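Local structure of D-xylonate dehydratase (Caulobacter crescentus, 5OYN) at residues 222-227 against 337-342; 234-237 against 241-244; 320-323 against 327-330. The protein catalyses the dehydration of D-xylonate to 2-dehydro-3-deoxy-D-arabinonate in D-xylose degradation, and also dehydrates D-gluconate, with a [2Fe-2S] cluster and magnesium as cofactors. One frame throughout, in Å; residues are numbered along the deposited sequence.

The three contacts illustrate how one helix-helix contact and two loops that lead into helices are joined in a chain, 1 to 2 and 2 to 3. All lie in the N-terminal part of the IlvD/Edd dehydratase sequence, their centres 14 to 16 Å apart. Contact 1 pairs helix 215-225 with helix 337-347, and it meets contact 2 through Glu224, whose OE1 lies 3.0 Å from Ala234 N in a probable hydrogen bond. Contact 2 touches contact 3 where Pro237 CG packs 4.0 Å from Glu330 CG, whereas contacts 1 and 3 stay about 7 Å apart at their nearest atoms. Contact 3 comes closest to the cofactor: the side chain of Met321 is about 8 Å from that of the cluster ligand Cys210 and about 11 Å from the cluster.

Contact 1: 222-227 against 337-342; sequences VAEALG and GAPAVL
Glu224 and Ala225 pack on Ala338, Pro339 and Leu342 in a buried helix-helix contact, where the last turn of helix 215-225 meets the first turn of helix 337-347. The first of these helices finishes in a Schellman motif: Gly227, with a positive phi of 76°, sends its N back to Glu224 O at 2.8 Å. No direct hydrogen bond joins the two segments. A water does so instead, giving a proton to Glu224 OE1 at 2.6 Å and taking one from Ala338 N at 3.2 Å, an amide of that first turn. The side chain of Glu224 is extended beyond CG (chi2 -177°), which carries its carboxylate across to Ala338 and Pro339. OE1 comes to 3.5 Å from Ala338 CB, while OE2 lies beside CG and CD of the proline ring, which the glutamate chain crosses at about a right angle. The carboxylate is also held by the loop that follows its own helix, OE2 by Gly232 N and OE1 by Ala234 N, so two backbone N-H groups and the water grip this buried group, and these, with the nearby start of helix 337-347, would probably stabilise its negative charge. With an alanine at Glu224, the water and the amides of Gly232 and Ala234 would probably be left without their acceptor, and a gap would open beside Pro339. The apolar half of the contact belongs to Leu342, which also packs on Met363 and Leu367. Both its methyls face the alanine from the side of helix 337-347, CD1 3.9 Å from Ala225 CA and CD2 4.1 Å from Ala225 CB.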
# COMPACT_ATOMS: atom_id res chain seq x y z
N VAL A 222 -26.13 -15.94 4.41
CA VAL A 222 -26.41 -17.17 3.66
C VAL A 222 -25.16 -18.01 3.52
O VAL A 222 -25.15 -19.20 3.84
CB VAL A 222 -27.01 -16.83 2.28
CG1 VAL A 222 -26.80 -17.99 1.29
CG2 VAL A 222 -28.48 -16.47 2.43
N ALA A 223 -24.07 -17.40 3.06
CA ALA A 223 -22.85 -18.17 2.88
C ALA A 223 -22.40 -18.81 4.18
O ALA A 223 -21.74 -19.86 4.16
CB ALA A 223 -21.72 -17.29 2.31
N GLU A 224 -22.72 -18.19 5.31
CA GLU A 224 -22.40 -18.84 6.58
C GLU A 224 -23.33 -20.03 6.80
O GLU A 224 -22.86 -21.14 7.09
CB GLU A 224 -22.49 -17.84 7.74
CG GLU A 224 -21.47 -18.11 8.84
CD GLU A 224 -21.57 -17.17 10.05
OE1 GLU A 224 -21.77 -15.94 9.88
OE2 GLU A 224 -21.44 -17.66 11.19
N ALA A 225 -24.63 -19.82 6.62
CA ALA A 225 -25.60 -20.91 6.74
C ALA A 225 -25.28 -22.04 5.77
O ALA A 225 -25.43 -23.22 6.11
CB ALA A 225 -27.01 -20.39 6.50
N LEU A 226 -24.84 -21.70 4.56
CA LEU A 226 -24.44 -22.70 3.58
C LEU A 226 -23.18 -23.45 3.99
O LEU A 226 -22.82 -24.42 3.31
CB LEU A 226 -24.19 -22.03 2.23
CG LEU A 226 -25.37 -21.65 1.35
CD1 LEU A 226 -24.86 -21.27 -0.03
CD2 LEU A 226 -26.39 -22.79 1.26
N GLY A 227 -22.51 -23.03 5.06
CA GLY A 227 -21.29 -23.68 5.51
C GLY A 227 -20.06 -23.36 4.68
O GLY A 227 -19.13 -24.17 4.66
N GLY A 337 -24.82 -12.49 15.87
CA GLY A 337 -24.96 -12.54 14.42
C GLY A 337 -25.58 -13.83 13.92
O GLY A 337 -26.45 -14.42 14.56
N ALA A 338 -25.13 -14.26 12.75
CA ALA A 338 -25.75 -15.42 12.10
C ALA A 338 -25.69 -16.68 12.95
O ALA A 338 -26.73 -17.36 13.05
CB ALA A 338 -25.12 -15.66 10.73
N PRO A 339 -24.57 -17.06 13.58
CA PRO A 339 -24.59 -18.29 14.38
C PRO A 339 -25.66 -18.28 15.45
O PRO A 339 -26.26 -19.32 15.72
CB PRO A 339 -23.18 -18.34 15.00
CG PRO A 339 -22.37 -17.52 14.12
CD PRO A 339 -23.24 -16.42 13.63
N ALA A 340 -25.94 -17.12 16.05
CA ALA A 340 -26.99 -17.05 17.06
C ALA A 340 -28.36 -17.33 16.45
O ALA A 340 -29.21 -17.99 17.06
CB ALA A 340 -26.96 -15.70 17.78
N VAL A 341 -28.59 -16.84 15.23
CA VAL A 341 -29.86 -17.09 14.57
C VAL A 341 -29.98 -18.56 14.21
O VAL A 341 -31.01 -19.20 14.46
CB VAL A 341 -30.00 -16.18 13.33
CG1 VAL A 341 -31.39 -16.29 12.73
CG2 VAL A 341 -29.68 -14.72 13.70
N LEU A 342 -28.91 -19.12 13.64
CA LEU A 342 -28.89 -20.54 13.29
C LEU A 342 -29.11 -21.42 14.52
O LEU A 342 -29.74 -22.48 14.44
CB LEU A 342 -27.57 -20.89 12.60
CG LEU A 342 -27.48 -20.33 11.18
CD1 LEU A 342 -26.12 -20.56 10.59
CD2 LEU A 342 -28.58 -20.91 10.26
O HOH W 1 -22.25 -13.95 11.41

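Contact 2: 234-237 against 241-244; sequences AAIP and RERG
Ile236 lies over one face of the Arg243 guanidinium, its CB 3.5 Å from NH2 and its CD1 4.0 Å above the plane, displaced toward the rim. The same residue also offers its carbonyl: Arg243 NH2 donates to Ile236 O at 2.8 Å with an N-H...O angle of 150°, and the oxygen sits somewhat out of the guanidinium plane. Ala234 O stands at the edge of that group, and NH2 makes a second hydrogen bond to Cys233 O. An arginine in the first turn of helix 241-259 thus reaches back to carbonyls of the loop that leads into its own helix, and it can do so because its chain folds at both chi2 (63°) and chi3 (60°) instead of extending. Leu158 and Ser159, at the end of strand 155-159 of the parallel sheet, also touch it. The other branch of the isoleucine, CG2, is anti to the backbone N and points at the helix, meeting Glu242 CB at 3.5 Å and Arg243 N at 3.6 Å. His333 of helix 329-335 packs against both Ile236 and Glu242. The neighbouring Arg241 turns to the tetramer interface, where its NE and NH2 bond to Ala204 O and Ala201 O of the second subunit.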
# COMPACT_ATOMS: atom_id res chain seq x y z
N ALA A 234 -20.06 -13.71 8.86
CA ALA A 234 -20.94 -12.84 8.07
C ALA A 234 -21.10 -11.46 8.70
O ALA A 234 -21.04 -10.45 8.00
CB ALA A 234 -22.30 -13.51 7.90
N ALA A 235 -21.31 -11.41 10.02
CA ALA A 235 -21.90 -10.21 10.62
C ALA A 235 -20.88 -9.20 11.14
O ALA A 235 -21.30 -8.07 11.44
CB ALA A 235 -22.83 -10.59 11.77
N ILE A 236 -19.61 -9.57 11.29
CA ILE A 236 -18.63 -8.63 11.85
C ILE A 236 -18.62 -7.35 11.02
O ILE A 236 -18.49 -7.42 9.78
CB ILE A 236 -17.22 -9.25 11.89
CG1 ILE A 236 -17.25 -10.70 12.38
CG2 ILE A 236 -16.32 -8.43 12.80
CD1 ILE A 236 -15.98 -11.48 12.07
N PRO A 237 -18.79 -6.18 11.62
CA PRO A 237 -18.69 -4.94 10.84
C PRO A 237 -17.27 -4.74 10.31
O PRO A 237 -16.28 -5.01 10.99
CB PRO A 237 -19.08 -3.85 11.85
CG PRO A 237 -19.92 -4.58 12.87
CD PRO A 237 -19.24 -5.92 13.00
N ARG A 241 -11.63 -4.94 14.53
CA ARG A 241 -10.43 -5.73 14.30
C ARG A 241 -10.77 -7.21 14.20
O ARG A 241 -10.05 -7.97 13.54
CB ARG A 241 -9.36 -5.48 15.37
CG ARG A 241 -9.81 -5.64 16.79
CD ARG A 241 -9.33 -6.95 17.43
NE ARG A 241 -9.76 -6.95 18.83
CZ ARG A 241 -10.63 -7.80 19.38
NH1 ARG A 241 -11.16 -8.79 18.67
NH2 ARG A 241 -10.95 -7.67 20.65
N GLU A 242 -11.89 -7.63 14.83
CA GLU A 242 -12.43 -8.97 14.66
C GLU A 242 -12.43 -9.36 13.19
O GLU A 242 -12.10 -10.50 12.85
CB GLU A 242 -13.86 -9.05 15.19
CG GLU A 242 -14.01 -9.56 16.60
CD GLU A 242 -15.48 -9.53 17.05
OE1 GLU A 242 -15.88 -8.55 17.72
OE2 GLU A 242 -16.23 -10.49 16.74
N ARG A 243 -12.77 -8.42 12.30
CA ARG A 243 -12.82 -8.72 10.88
C ARG A 243 -11.44 -9.08 10.34
O ARG A 243 -11.30 -10.00 9.53
CB ARG A 243 -13.38 -7.53 10.12
CG ARG A 243 -13.17 -7.62 8.64
CD ARG A 243 -13.90 -8.81 8.03
NE ARG A 243 -15.34 -8.74 8.25
CZ ARG A 243 -16.14 -9.80 8.25
NH1 ARG A 243 -15.66 -11.01 8.02
NH2 ARG A 243 -17.45 -9.65 8.45
N GLY A 244 -10.40 -8.36 10.77
CA GLY A 244 -9.07 -8.67 10.30
C GLY A 244 -8.53 -9.94 10.91
O GLY A 244 -7.78 -10.68 10.26

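Contact 3: 320-323 against 327-330; sequences NMQP and YLGE
A single beta bridge between Met321 and Tyr327 draws the loop 320-323 against the approach to helix 329-335. Tyr327 supplies both of its backbone bonds: its N donates to Asn320 O at 2.8 Å, nearly straight at 165°, and its O accepts from Gln322 N at 3.0 Å, in the plane of the carbonyl. Met321, between these partners, adds a CA-H...O contact to Tyr327 O. The bridge thereby closes a short turn just ahead of Leu328, the N-cap residue of the helix. Beside it the amide of Asn320 stands almost perpendicular to the tyrosine ring (82° between planes), with ND2 3.6 Å from Tyr327 CE2 and bonded to Glu376 O; Asn320 O lies at the edge of the same ring. Arg331 makes a cation-pi contact with that ring. On the far side of the bridge, Gln322 runs obliquely across Leu328, NE2 coming 3.8 Å from CD2 while it bonds to Lys326 O. The thioether of Met321 bends at chi3 (132°), which places CE 3.8 Å from Gly329 N. Backbone bonds of Gln322 to Met213 and of Gly329 to Asn211 tie this turn to the residues that directly follow the cluster ligand Cys210 in sequence.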
# COMPACT_ATOMS: atom_id res chain seq x y z
N ASN A 320 -33.87 -8.29 15.19
CA ASN A 320 -34.53 -7.00 15.36
C ASN A 320 -33.75 -5.91 14.61
O ASN A 320 -33.21 -4.98 15.19
CB ASN A 320 -34.68 -6.67 16.84
CG ASN A 320 -35.63 -5.53 17.08
OD1 ASN A 320 -36.28 -5.04 16.14
ND2 ASN A 320 -35.71 -5.06 18.32
N MET A 321 -33.76 -6.04 13.29
CA MET A 321 -32.90 -5.26 12.41
C MET A 321 -33.72 -4.63 11.28
O MET A 321 -34.52 -5.32 10.63
CB MET A 321 -31.81 -6.17 11.83
CG MET A 321 -30.46 -5.53 11.67
SD MET A 321 -29.24 -6.74 11.14
CE MET A 321 -28.48 -5.85 9.77
N GLN A 322 -33.48 -3.34 11.02
CA GLN A 322 -34.01 -2.66 9.84
C GLN A 322 -33.72 -3.47 8.58
O GLN A 322 -32.65 -4.08 8.47
CB GLN A 322 -33.40 -1.26 9.73
CG GLN A 322 -34.23 -0.21 10.44
CD GLN A 322 -33.50 1.10 10.65
OE1 GLN A 322 -33.30 1.88 9.71
NE2 GLN A 322 -33.12 1.37 11.90
N PRO A 323 -34.63 -3.51 7.60
CA PRO A 323 -35.92 -2.82 7.50
C PRO A 323 -37.06 -3.46 8.29
O PRO A 323 -38.01 -2.76 8.62
CB PRO A 323 -36.23 -2.87 6.00
CG PRO A 323 -35.55 -4.08 5.53
CD PRO A 323 -34.30 -4.23 6.36
N TYR A 327 -32.72 -2.26 14.90
CA TYR A 327 -31.29 -1.99 15.01
C TYR A 327 -30.56 -2.22 13.68
O TYR A 327 -31.18 -2.43 12.63
CB TYR A 327 -30.68 -2.82 16.13
CG TYR A 327 -31.32 -2.52 17.47
CD1 TYR A 327 -31.01 -1.36 18.16
CD2 TYR A 327 -32.25 -3.39 18.02
CE1 TYR A 327 -31.61 -1.08 19.40
CE2 TYR A 327 -32.85 -3.12 19.25
CZ TYR A 327 -32.53 -1.97 19.93
OH TYR A 327 -33.13 -1.70 21.14
N LEU A 328 -29.24 -2.16 13.71
CA LEU A 328 -28.42 -2.28 12.52
C LEU A 328 -27.32 -3.32 12.74
O LEU A 328 -27.31 -4.00 13.77
CB LEU A 328 -27.82 -0.92 12.15
CG LEU A 328 -28.80 0.24 11.91
CD1 LEU A 328 -28.04 1.48 11.49
CD2 LEU A 328 -29.80 -0.10 10.86
N GLY A 329 -26.39 -3.43 11.78
CA GLY A 329 -25.44 -4.53 11.78
C GLY A 329 -24.58 -4.65 13.03
O GLY A 329 -24.21 -5.75 13.44
N GLU A 330 -24.26 -3.52 13.67
CA GLU A 330 -23.43 -3.58 14.87
C GLU A 330 -24.14 -4.34 15.98
O GLU A 330 -23.56 -5.24 16.59
CB GLU A 330 -23.07 -2.18 15.33
CG GLU A 330 -21.99 -1.50 14.49
CD GLU A 330 -21.30 -0.40 15.26
OE1 GLU A 330 -20.47 -0.76 16.11
OE2 GLU A 330 -21.62 0.80 15.04